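Local structure of tRNA (guanine(26)-N(2))-dimethyltransferase (Pyrococcus horikoshii, 2DUL) at residues L247-F252 against P270-P275; H193-R198 against G274-G279; F259-G264 against I318-D323. The protein probably dimethylates the exocyclic N2 of guanosine 26 in a number of tRNAs, using S-adenosyl-L-methionine as the methyl donor. All blocks are in the same frame, centred on the assembly; numbering follows the deposited sequence.

The three contacts lie on one side of the chain's centre, each centre about 9 Å from the other two, and all reach one small antiparallel sheet ordered 259-263, 247-252, 273-277. Contact 1 is inside that sheet, pairing its central strand with one outer strand. Contact 2 sets this outer strand, 273-277, against helix 192-209 and shares G274 and P275 with contact 1. Contact 3 leaves from the other outer strand to the loop before 322-323. Along the chain the first segments run 193-198 (contact 2), 247-252, 259-264; contacts 1 and 2 close at 270-279, contact 3 later at 318-323. E194 bonded to L320 N joins contacts 2 and 3, tying sheet, helix and C-terminal region together.

Contact 1 of 3, residues L247-F252 against P270-P275; sequences LGYIYF and PNAYGP
The Y273 ring has I250 O at its edge and in its plane, CD2 of Y273 standing 3.2 Å from that oxygen. Another backbone oxygen, P270 O, lies at the edge of the Y251 ring, 3.4 Å from Y251 CE1. The methyl of A272 comes to the same ring obliquely, its CB also 3.4 Å from Y251 CE1. F252 has water 2 at its ring edge; that water accepts from Y273 OH, at 2.6 Å, and donates to F252 O.

Y249 lies alongside P275, both side chains pointing the same way. CG of Y249 is anti to the carbonyl carbon (chi1 -61°); the ring beyond it meets P275, with CE2 3.3 Å from P275 N. Farther out, Y249 OH sits 3.4 Å from P275 CB, while its polar partner is F265 O. The peptide before P275 is cis.

Two backbone bonds make I250 and Y273 an antiparallel hydrogen-bonded pair. I250 N gives its hydrogen to Y273 O at 2.9 Å and a fairly straight 163°, and Y273 N returns one to I250 O at 2.8 Å. Beyond this pair the two segments diverge, and water 1 links them, accepting from F252 N and donating to N271 O.

Strand 247-252 is central in a three-stranded antiparallel sheet. Its other neighbour, 259-263, supplies E262, which shares Y251 OH with R269 N. I250, on the face with Y273, packs against V195 of helix 192-209, while P275 touches R206 of that helix.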
loop_
_atom_site.group_PDB
_atom_site.type_symbol
_atom_site.label_atom_id
_atom_site.label_comp_id
_atom_site.label_asym_id
_atom_site.label_seq_id
_atom_site.Cartn_x
_atom_site.Cartn_y
_atom_site.Cartn_z
ATOM N N LEU A 247 -10.952 -6.645 -12.384
ATOM C CA LEU A 247 -9.680 -7.328 -12.622
ATOM C C LEU A 247 -9.478 -7.423 -14.130
ATOM O O LEU A 247 -10.435 -7.361 -14.905
ATOM C CB LEU A 247 -9.698 -8.744 -12.033
ATOM C CG LEU A 247 -9.698 -8.913 -10.510
ATOM C CD1 LEU A 247 -9.857 -10.390 -10.160
ATOM C CD2 LEU A 247 -8.394 -8.364 -9.934
ATOM N N GLY A 248 -8.230 -7.577 -14.549
ATOM C CA GLY A 248 -7.957 -7.679 -15.966
ATOM C C GLY A 248 -6.519 -8.072 -16.229
ATOM O O GLY A 248 -5.809 -8.485 -15.311
ATOM N N TYR A 249 -6.095 -7.940 -17.481
ATOM C CA TYR A 249 -4.740 -8.301 -17.876
ATOM C C TYR A 249 -4.108 -7.226 -18.740
ATOM O O TYR A 249 -4.802 -6.388 -19.313
ATOM C CB TYR A 249 -4.761 -9.635 -18.629
ATOM C CG TYR A 249 -5.283 -10.768 -17.775
ATOM C CD1 TYR A 249 -6.656 -10.920 -17.548
ATOM C CD2 TYR A 249 -4.406 -11.621 -17.111
ATOM C CE1 TYR A 249 -7.136 -11.884 -16.668
ATOM C CE2 TYR A 249 -4.871 -12.588 -16.230
ATOM C CZ TYR A 249 -6.239 -12.711 -16.009
ATOM O OH TYR A 249 -6.696 -13.640 -15.112
ATOM N N ILE A 250 -2.784 -7.267 -18.833
ATOM C CA ILE A 250 -2.029 -6.308 -19.620
ATOM C C ILE A 250 -1.212 -7.037 -20.679
ATOM O O ILE A 250 -0.663 -8.109 -20.424
ATOM C CB ILE A 250 -1.036 -5.521 -18.737
ATOM C CG1 ILE A 250 -1.795 -4.721 -17.680
ATOM C CG2 ILE A 250 -0.167 -4.617 -19.607
ATOM C CD1 ILE A 250 -0.926 -4.293 -16.514
ATOM N N TYR A 251 -1.151 -6.448 -21.867
ATOM C CA TYR A 251 -0.371 -6.978 -22.968
ATOM C C TYR A 251 0.654 -5.883 -23.225
ATOM O O TYR A 251 0.319 -4.696 -23.231
ATOM C CB TYR A 251 -1.265 -7.208 -24.179
ATOM C CG TYR A 251 -2.283 -8.304 -23.934
ATOM C CD1 TYR A 251 -1.924 -9.647 -24.043
ATOM C CD2 TYR A 251 -3.593 -7.995 -23.567
ATOM C CE1 TYR A 251 -2.841 -10.661 -23.795
ATOM C CE2 TYR A 251 -4.525 -9.000 -23.309
ATOM C CZ TYR A 251 -4.140 -10.333 -23.427
ATOM O OH TYR A 251 -5.040 -11.337 -23.172
ATOM N N PHE A 252 1.902 -6.279 -23.425
ATOM C CA PHE A 252 2.976 -5.314 -23.610
ATOM C C PHE A 252 3.858 -5.677 -24.799
ATOM O O PHE A 252 4.320 -6.810 -24.911
ATOM C CB PHE A 252 3.813 -5.274 -22.329
ATOM C CG PHE A 252 4.886 -4.219 -22.319
ATOM C CD1 PHE A 252 4.570 -2.884 -22.080
ATOM C CD2 PHE A 252 6.218 -4.570 -22.518
ATOM C CE1 PHE A 252 5.571 -1.911 -22.034
ATOM C CE2 PHE A 252 7.227 -3.606 -22.474
ATOM C CZ PHE A 252 6.902 -2.275 -22.231
ATOM N N PRO A 270 -2.526 -14.578 -26.197
ATOM C CA PRO A 270 -1.248 -14.993 -25.612
ATOM C C PRO A 270 -0.401 -13.872 -25.018
ATOM O O PRO A 270 -0.605 -12.687 -25.309
ATOM C CB PRO A 270 -0.552 -15.709 -26.777
ATOM C CG PRO A 270 -1.085 -15.002 -27.980
ATOM C CD PRO A 270 -2.546 -14.805 -27.656
ATOM N N ASN A 271 0.537 -14.267 -24.162
ATOM C CA ASN A 271 1.456 -13.336 -23.520
ATOM C C ASN A 271 0.807 -12.302 -22.602
ATOM O O ASN A 271 1.287 -11.174 -22.506
ATOM C CB ASN A 271 2.289 -12.626 -24.593
ATOM C CG ASN A 271 3.068 -13.602 -25.462
ATOM O OD1 ASN A 271 3.743 -14.497 -24.950
ATOM N ND2 ASN A 271 2.984 -13.429 -26.777
ATOM N N ALA A 272 -0.274 -12.681 -21.927
ATOM C CA ALA A 272 -0.947 -11.761 -21.017
ATOM C C ALA A 272 -0.233 -11.688 -19.672
ATOM O O ALA A 272 0.357 -12.671 -19.214
ATOM C CB ALA A 272 -2.405 -12.192 -20.799
ATOM N N TYR A 273 -0.290 -10.515 -19.048
ATOM C CA TYR A 273 0.307 -10.298 -17.737
ATOM C C TYR A 273 -0.818 -10.050 -16.744
ATOM O O TYR A 273 -1.776 -9.336 -17.049
ATOM C CB TYR A 273 1.234 -9.087 -17.773
ATOM C CG TYR A 273 2.435 -9.295 -18.656
ATOM C CD1 TYR A 273 3.566 -9.959 -18.179
ATOM C CD2 TYR A 273 2.432 -8.856 -19.980
ATOM C CE1 TYR A 273 4.667 -10.182 -18.998
ATOM C CE2 TYR A 273 3.530 -9.074 -20.811
ATOM C CZ TYR A 273 4.644 -9.739 -20.308
ATOM O OH TYR A 273 5.736 -9.948 -21.113
ATOM N N GLY A 274 -0.699 -10.633 -15.556
ATOM C CA GLY A 274 -1.730 -10.469 -14.546
ATOM C C GLY A 274 -2.171 -11.800 -13.955
ATOM O O GLY A 274 -1.443 -12.787 -14.043
ATOM N N PRO A 275 -3.387 -11.878 -13.394
ATOM C CA PRO A 275 -4.336 -10.766 -13.313
ATOM C C PRO A 275 -3.888 -9.580 -12.462
ATOM O O PRO A 275 -3.135 -9.732 -11.502
ATOM C CB PRO A 275 -5.598 -11.431 -12.765
ATOM C CG PRO A 275 -5.042 -12.508 -11.873
ATOM C CD PRO A 275 -3.925 -13.080 -12.732
HETATM O O HOH W 1 2.207 -9.158 -24.019
HETATM O O HOH W 2 6.198 -8.163 -22.966
#

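Contact 2 of 3, residues H193-R198 against G274-G279; sequences HEVGTR and GPVWLG
R198 leaves its helix with CG anti to its own carbonyl carbon, beside the backbone N (chi1 -74°), and is extended from CG to NE, its CD passing 3.2 Å from W277 O. Chi4 (-79°) turns CZ out of the extended line; NH2 beyond it donates to two carbonyl oxygens, both close to the guanidinium plane. NH2 meets W277 O at 2.9 Å, approaching from above that carbonyl's plane, and G279 O at 3.0 Å, where it lies in the carbonyl plane.

The other two nitrogens grip E194. NE donates to E194 OE2, one helical turn back, at 2.7 Å, on the oxygen's anti lone pair, and NH1 meets the same oxygen almost along the C-O bond. This side-on salt bridge probably fixes how the guanidinium is rotated. NH1 also gives a hydrogen to water 3, which bridges onward to G279 O. E194 is itself held by K363, at OE1, and by L320 N, at OE2, which probably steadies the carboxylate that R198 grips.

The backbones meet too: W277 N donates to R198 O at 3.0 Å, from above the carbonyl plane. Beside this bond the packing is aliphatic, with R198 CB 3.8 Å from V276 CB and V195 CG1 4.2 Å from V276 CG1. G279 N lies over one face of the W277 indole, toward its rim.

The helix segment and strand 274-277 run nearly perpendicular, at 84°. V276 also reaches I250 of strand 247-252, and W277 lies against V217 of strand 213-223, placing the contact between the small sheet and the edge of the large one.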
loop_
_atom_site.group_PDB
_atom_site.type_symbol
_atom_site.label_atom_id
_atom_site.label_comp_id
_atom_site.label_asym_id
_atom_site.label_seq_id
_atom_site.Cartn_x
_atom_site.Cartn_y
_atom_site.Cartn_z
ATOM N N HIS A 193 6.762 -1.173 -11.486
ATOM C CA HIS A 193 6.354 -0.601 -10.211
ATOM C C HIS A 193 4.824 -0.535 -10.136
ATOM O O HIS A 193 4.230 -0.870 -9.109
ATOM C CB HIS A 193 6.945 0.799 -10.034
ATOM C CG HIS A 193 8.436 0.812 -9.894
ATOM N ND1 HIS A 193 9.183 1.968 -9.984
ATOM C CD2 HIS A 193 9.320 -0.191 -9.670
ATOM C CE1 HIS A 193 10.463 1.676 -9.826
ATOM N NE2 HIS A 193 10.573 0.372 -9.633
ATOM N N GLU A 194 4.184 -0.112 -11.222
ATOM C CA GLU A 194 2.731 -0.028 -11.202
ATOM C C GLU A 194 2.074 -1.397 -11.337
ATOM O O GLU A 194 1.096 -1.682 -10.644
ATOM C CB GLU A 194 2.192 0.897 -12.297
ATOM C CG GLU A 194 0.676 1.099 -12.143
ATOM C CD GLU A 194 0.075 2.084 -13.120
ATOM O OE1 GLU A 194 0.799 2.981 -13.598
ATOM O OE2 GLU A 194 -1.144 1.979 -13.387
ATOM N N VAL A 195 2.591 -2.239 -12.229
ATOM C CA VAL A 195 2.013 -3.574 -12.409
ATOM C C VAL A 195 2.089 -4.345 -11.091
ATOM O O VAL A 195 1.124 -5.006 -10.684
ATOM C CB VAL A 195 2.739 -4.355 -13.531
ATOM C CG1 VAL A 195 2.241 -5.800 -13.584
ATOM C CG2 VAL A 195 2.486 -3.674 -14.871
ATOM N N GLY A 196 3.231 -4.244 -10.415
ATOM C CA GLY A 196 3.393 -4.915 -9.137
ATOM C C GLY A 196 2.369 -4.407 -8.136
ATOM O O GLY A 196 1.812 -5.180 -7.345
ATOM N N THR A 197 2.114 -3.101 -8.174
ATOM C CA THR A 197 1.151 -2.486 -7.271
ATOM C C THR A 197 -0.257 -2.990 -7.604
ATOM O O THR A 197 -1.047 -3.278 -6.706
ATOM C CB THR A 197 1.193 -0.937 -7.374
ATOM O OG1 THR A 197 2.472 -0.463 -6.936
ATOM C CG2 THR A 197 0.123 -0.309 -6.507
ATOM N N ARG A 198 -0.564 -3.107 -8.894
ATOM C CA ARG A 198 -1.877 -3.589 -9.313
ATOM C C ARG A 198 -2.027 -5.084 -9.051
ATOM O O ARG A 198 -3.138 -5.567 -8.845
ATOM C CB ARG A 198 -2.121 -3.271 -10.792
ATOM C CG ARG A 198 -2.404 -1.797 -11.021
ATOM C CD ARG A 198 -2.577 -1.444 -12.487
ATOM N NE ARG A 198 -2.786 -0.003 -12.623
ATOM C CZ ARG A 198 -3.940 0.615 -12.395
ATOM N NH1 ARG A 198 -4.018 1.932 -12.532
ATOM N NH2 ARG A 198 -5.023 -0.081 -12.054
ATOM N N GLY A 274 -0.699 -10.633 -15.556
ATOM C CA GLY A 274 -1.730 -10.469 -14.546
ATOM C C GLY A 274 -2.171 -11.800 -13.955
ATOM O O GLY A 274 -1.443 -12.787 -14.043
ATOM N N PRO A 275 -3.387 -11.878 -13.394
ATOM C CA PRO A 275 -4.336 -10.766 -13.313
ATOM C C PRO A 275 -3.888 -9.580 -12.462
ATOM O O PRO A 275 -3.135 -9.732 -11.502
ATOM C CB PRO A 275 -5.598 -11.431 -12.765
ATOM C CG PRO A 275 -5.042 -12.508 -11.873
ATOM C CD PRO A 275 -3.925 -13.080 -12.732
ATOM N N VAL A 276 -4.343 -8.395 -12.850
ATOM C CA VAL A 276 -4.048 -7.171 -12.123
ATOM C C VAL A 276 -5.348 -6.410 -11.911
ATOM O O VAL A 276 -6.347 -6.652 -12.593
ATOM C CB VAL A 276 -3.093 -6.233 -12.899
ATOM C CG1 VAL A 276 -1.741 -6.905 -13.112
ATOM C CG2 VAL A 276 -3.727 -5.844 -14.239
ATOM N N TRP A 277 -5.325 -5.498 -10.949
ATOM C CA TRP A 277 -6.470 -4.644 -10.661
ATOM C C TRP A 277 -6.412 -3.560 -11.737
ATOM O O TRP A 277 -5.362 -2.946 -11.933
ATOM C CB TRP A 277 -6.296 -4.023 -9.271
ATOM C CG TRP A 277 -7.313 -2.999 -8.902
ATOM C CD1 TRP A 277 -7.138 -1.647 -8.859
ATOM C CD2 TRP A 277 -8.651 -3.246 -8.451
ATOM N NE1 TRP A 277 -8.280 -1.036 -8.396
ATOM C CE2 TRP A 277 -9.224 -1.994 -8.140
ATOM C CE3 TRP A 277 -9.417 -4.407 -8.273
ATOM C CZ2 TRP A 277 -10.533 -1.865 -7.661
ATOM C CZ3 TRP A 277 -10.723 -4.278 -7.795
ATOM C CH2 TRP A 277 -11.264 -3.015 -7.495
ATOM N N LEU A 278 -7.514 -3.351 -12.455
ATOM C CA LEU A 278 -7.560 -2.315 -13.491
ATOM C C LEU A 278 -8.438 -1.151 -13.038
ATOM O O LEU A 278 -8.746 -0.248 -13.819
ATOM C CB LEU A 278 -8.104 -2.877 -14.813
ATOM C CG LEU A 278 -7.231 -3.891 -15.558
ATOM C CD1 LEU A 278 -7.902 -4.298 -16.861
ATOM C CD2 LEU A 278 -5.868 -3.265 -15.845
ATOM N N GLY A 279 -8.839 -1.178 -11.772
ATOM C CA GLY A 279 -9.659 -0.104 -11.245
ATOM C C GLY A 279 -8.801 1.036 -10.727
ATOM O O GLY A 279 -7.601 1.088 -11.010
HETATM O O HOH W 3 -6.541 3.458 -12.539
#

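Contact 3 of 3, residues F259-G264 against I318-D323; sequences FELEQG and IPLFYD
F259 meets L320 chiefly through a CH-pi contact. L320 CB stands over one face of the phenyl ring, toward its rim, 3.9 Å from the centroid of the F259 ring and 18° off the normal. The two side chains slide past each other in opposite directions, so the methyl L320 CD1 reaches back over the base of the ring, 3.7 Å from F259 CG. The bond from CA to CB of F259 already points toward 318-323, and CG takes the crowded position between the backbone N and the carbonyl carbon (chi1 64°).

The aromatic contact is with Y322. The planes of the F259 and Y322 rings are near parallel, 20° apart, but slid so far that they barely overlap, their centroids 5.1 Å from each other. The nearest atoms are F259 CE2 and Y322 CE1, 3.4 Å apart, each approaching the other ring obliquely.

Purely aliphatic contacts extend the patch. L261 crosses P319 at about a right angle and places its CD1 3.7 Å from P319 CB, while its other methyl, CD2, turns to L320 CD1.

No direct hydrogen bond joins the segments; water 4 does it instead. It donates to F259 O at 2.9 Å and lies 2.6 Å from Y322 OH, in the plane of the tyrosine ring. The same water sits over the centre of the F259 face opposite L320. F321 O lies at the edge of the phenyl ring, whereas F321 N is buried here with no partner in the model.

The contact is side-chain packing between an outer strand of the small antiparallel sheet and the loop entering the C-terminal region. There D323 caps helix 324-331. Helix 302-314, strand 322-323, helices 324-331 and 338-347, and strands 352-355 and 361-364 follow one another in the order of a winged-helix fold, which the region resembles.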
loop_
_atom_site.group_PDB
_atom_site.type_symbol
_atom_site.label_atom_id
_atom_site.label_comp_id
_atom_site.label_asym_id
_atom_site.label_seq_id
_atom_site.Cartn_x
_atom_site.Cartn_y
_atom_site.Cartn_z
ATOM N N PHE A 259 1.097 -0.646 -24.658
ATOM C CA PHE A 259 0.387 -1.612 -23.833
ATOM C C PHE A 259 -1.072 -1.690 -24.254
ATOM O O PHE A 259 -1.598 -0.769 -24.878
ATOM C CB PHE A 259 0.494 -1.239 -22.340
ATOM C CG PHE A 259 -0.169 0.071 -21.972
ATOM C CD1 PHE A 259 -1.558 0.173 -21.886
ATOM C CD2 PHE A 259 0.600 1.197 -21.692
ATOM C CE1 PHE A 259 -2.168 1.381 -21.523
ATOM C CE2 PHE A 259 0.001 2.408 -21.330
ATOM C CZ PHE A 259 -1.388 2.500 -21.246
ATOM N N GLU A 260 -1.711 -2.806 -23.925
ATOM C CA GLU A 260 -3.122 -3.020 -24.235
ATOM C C GLU A 260 -3.750 -3.525 -22.946
ATOM O O GLU A 260 -3.092 -4.205 -22.158
ATOM C CB GLU A 260 -3.296 -4.088 -25.319
ATOM C CG GLU A 260 -2.396 -3.924 -26.532
ATOM C CD GLU A 260 -2.570 -5.048 -27.540
ATOM O OE1 GLU A 260 -2.987 -6.156 -27.134
ATOM O OE2 GLU A 260 -2.280 -4.823 -28.734
ATOM N N LEU A 261 -5.019 -3.201 -22.730
ATOM C CA LEU A 261 -5.698 -3.644 -21.525
ATOM C C LEU A 261 -6.854 -4.570 -21.873
ATOM O O LEU A 261 -7.537 -4.372 -22.873
ATOM C CB LEU A 261 -6.255 -2.444 -20.752
ATOM C CG LEU A 261 -5.302 -1.286 -20.445
ATOM C CD1 LEU A 261 -6.089 -0.153 -19.799
ATOM C CD2 LEU A 261 -4.177 -1.764 -19.533
ATOM N N GLU A 262 -7.061 -5.593 -21.053
ATOM C CA GLU A 262 -8.177 -6.495 -21.275
ATOM C C GLU A 262 -8.870 -6.749 -19.952
ATOM O O GLU A 262 -8.309 -7.368 -19.050
ATOM C CB GLU A 262 -7.730 -7.826 -21.885
ATOM C CG GLU A 262 -8.885 -8.816 -21.997
ATOM C CD GLU A 262 -8.541 -10.058 -22.787
ATOM O OE1 GLU A 262 -7.421 -10.588 -22.629
ATOM O OE2 GLU A 262 -9.403 -10.514 -23.562
ATOM N N GLN A 263 -10.097 -6.256 -19.834
ATOM C CA GLN A 263 -10.848 -6.440 -18.608
ATOM C C GLN A 263 -11.546 -7.788 -18.692
ATOM O O GLN A 263 -12.180 -8.108 -19.695
ATOM C CB GLN A 263 -11.867 -5.310 -18.434
ATOM C CG GLN A 263 -12.199 -5.008 -16.979
ATOM C CD GLN A 263 -12.899 -3.669 -16.806
ATOM O OE1 GLN A 263 -12.461 -2.652 -17.349
ATOM N NE2 GLN A 263 -13.985 -3.662 -16.037
ATOM N N GLY A 264 -11.414 -8.582 -17.641
ATOM C CA GLY A 264 -12.029 -9.896 -17.636
ATOM C C GLY A 264 -11.320 -10.768 -16.623
ATOM O O GLY A 264 -10.159 -10.517 -16.293
ATOM N N ILE A 318 -5.191 6.475 -13.922
ATOM C CA ILE A 318 -5.546 5.736 -15.124
ATOM C C ILE A 318 -4.576 4.562 -15.202
ATOM O O ILE A 318 -3.454 4.647 -14.695
ATOM C CB ILE A 318 -5.411 6.652 -16.357
ATOM C CG1 ILE A 318 -5.863 5.923 -17.624
ATOM C CG2 ILE A 318 -3.970 7.125 -16.483
ATOM C CD1 ILE A 318 -6.012 6.839 -18.827
ATOM N N PRO A 319 -4.992 3.445 -15.821
ATOM C CA PRO A 319 -4.081 2.300 -15.902
ATOM C C PRO A 319 -2.805 2.524 -16.715
ATOM O O PRO A 319 -2.848 2.882 -17.893
ATOM C CB PRO A 319 -4.955 1.198 -16.497
ATOM C CG PRO A 319 -6.334 1.556 -16.014
ATOM C CD PRO A 319 -6.358 3.058 -16.221
ATOM N N LEU A 320 -1.672 2.308 -16.057
ATOM C CA LEU A 320 -0.353 2.420 -16.666
ATOM C C LEU A 320 0.077 3.807 -17.155
ATOM O O LEU A 320 -0.563 4.824 -16.867
ATOM C CB LEU A 320 -0.235 1.383 -17.794
ATOM C CG LEU A 320 -0.653 -0.030 -17.347
ATOM C CD1 LEU A 320 -0.448 -1.033 -18.478
ATOM C CD2 LEU A 320 0.157 -0.438 -16.111
ATOM N N PHE A 321 1.186 3.842 -17.885
ATOM C CA PHE A 321 1.732 5.099 -18.380
ATOM C C PHE A 321 2.779 4.836 -19.448
ATOM O O PHE A 321 3.090 3.684 -19.751
ATOM C CB PHE A 321 2.361 5.874 -17.217
ATOM C CG PHE A 321 3.464 5.128 -16.508
ATOM C CD1 PHE A 321 4.791 5.268 -16.907
ATOM C CD2 PHE A 321 3.173 4.280 -15.438
ATOM C CE1 PHE A 321 5.816 4.577 -16.248
ATOM C CE2 PHE A 321 4.186 3.584 -14.772
ATOM C CZ PHE A 321 5.512 3.733 -15.178
ATOM N N TYR A 322 3.314 5.907 -20.021
ATOM C CA TYR A 322 4.336 5.784 -21.049
ATOM C C TYR A 322 5.635 6.358 -20.501
ATOM O O TYR A 322 5.675 7.502 -20.056
ATOM C CB TYR A 322 3.915 6.536 -22.319
ATOM C CG TYR A 322 2.635 6.007 -22.938
ATOM C CD1 TYR A 322 2.533 4.675 -23.340
ATOM C CD2 TYR A 322 1.516 6.825 -23.088
ATOM C CE1 TYR A 322 1.345 4.170 -23.872
ATOM C CE2 TYR A 322 0.323 6.328 -23.620
ATOM C CZ TYR A 322 0.246 5.001 -24.007
ATOM O OH TYR A 322 -0.933 4.498 -24.521
ATOM N N ASP A 323 6.689 5.550 -20.517
ATOM C CA ASP A 323 7.991 5.985 -20.021
ATOM C C ASP A 323 8.775 6.543 -21.206
ATOM O O ASP A 323 9.206 5.797 -22.079
ATOM C CB ASP A 323 8.727 4.803 -19.394
ATOM C CG ASP A 323 9.983 5.226 -18.652
ATOM O OD1 ASP A 323 10.958 5.645 -19.316
ATOM O OD2 ASP A 323 9.983 5.148 -17.402
HETATM O O HOH W 4 -1.076 2.037 -25.177
#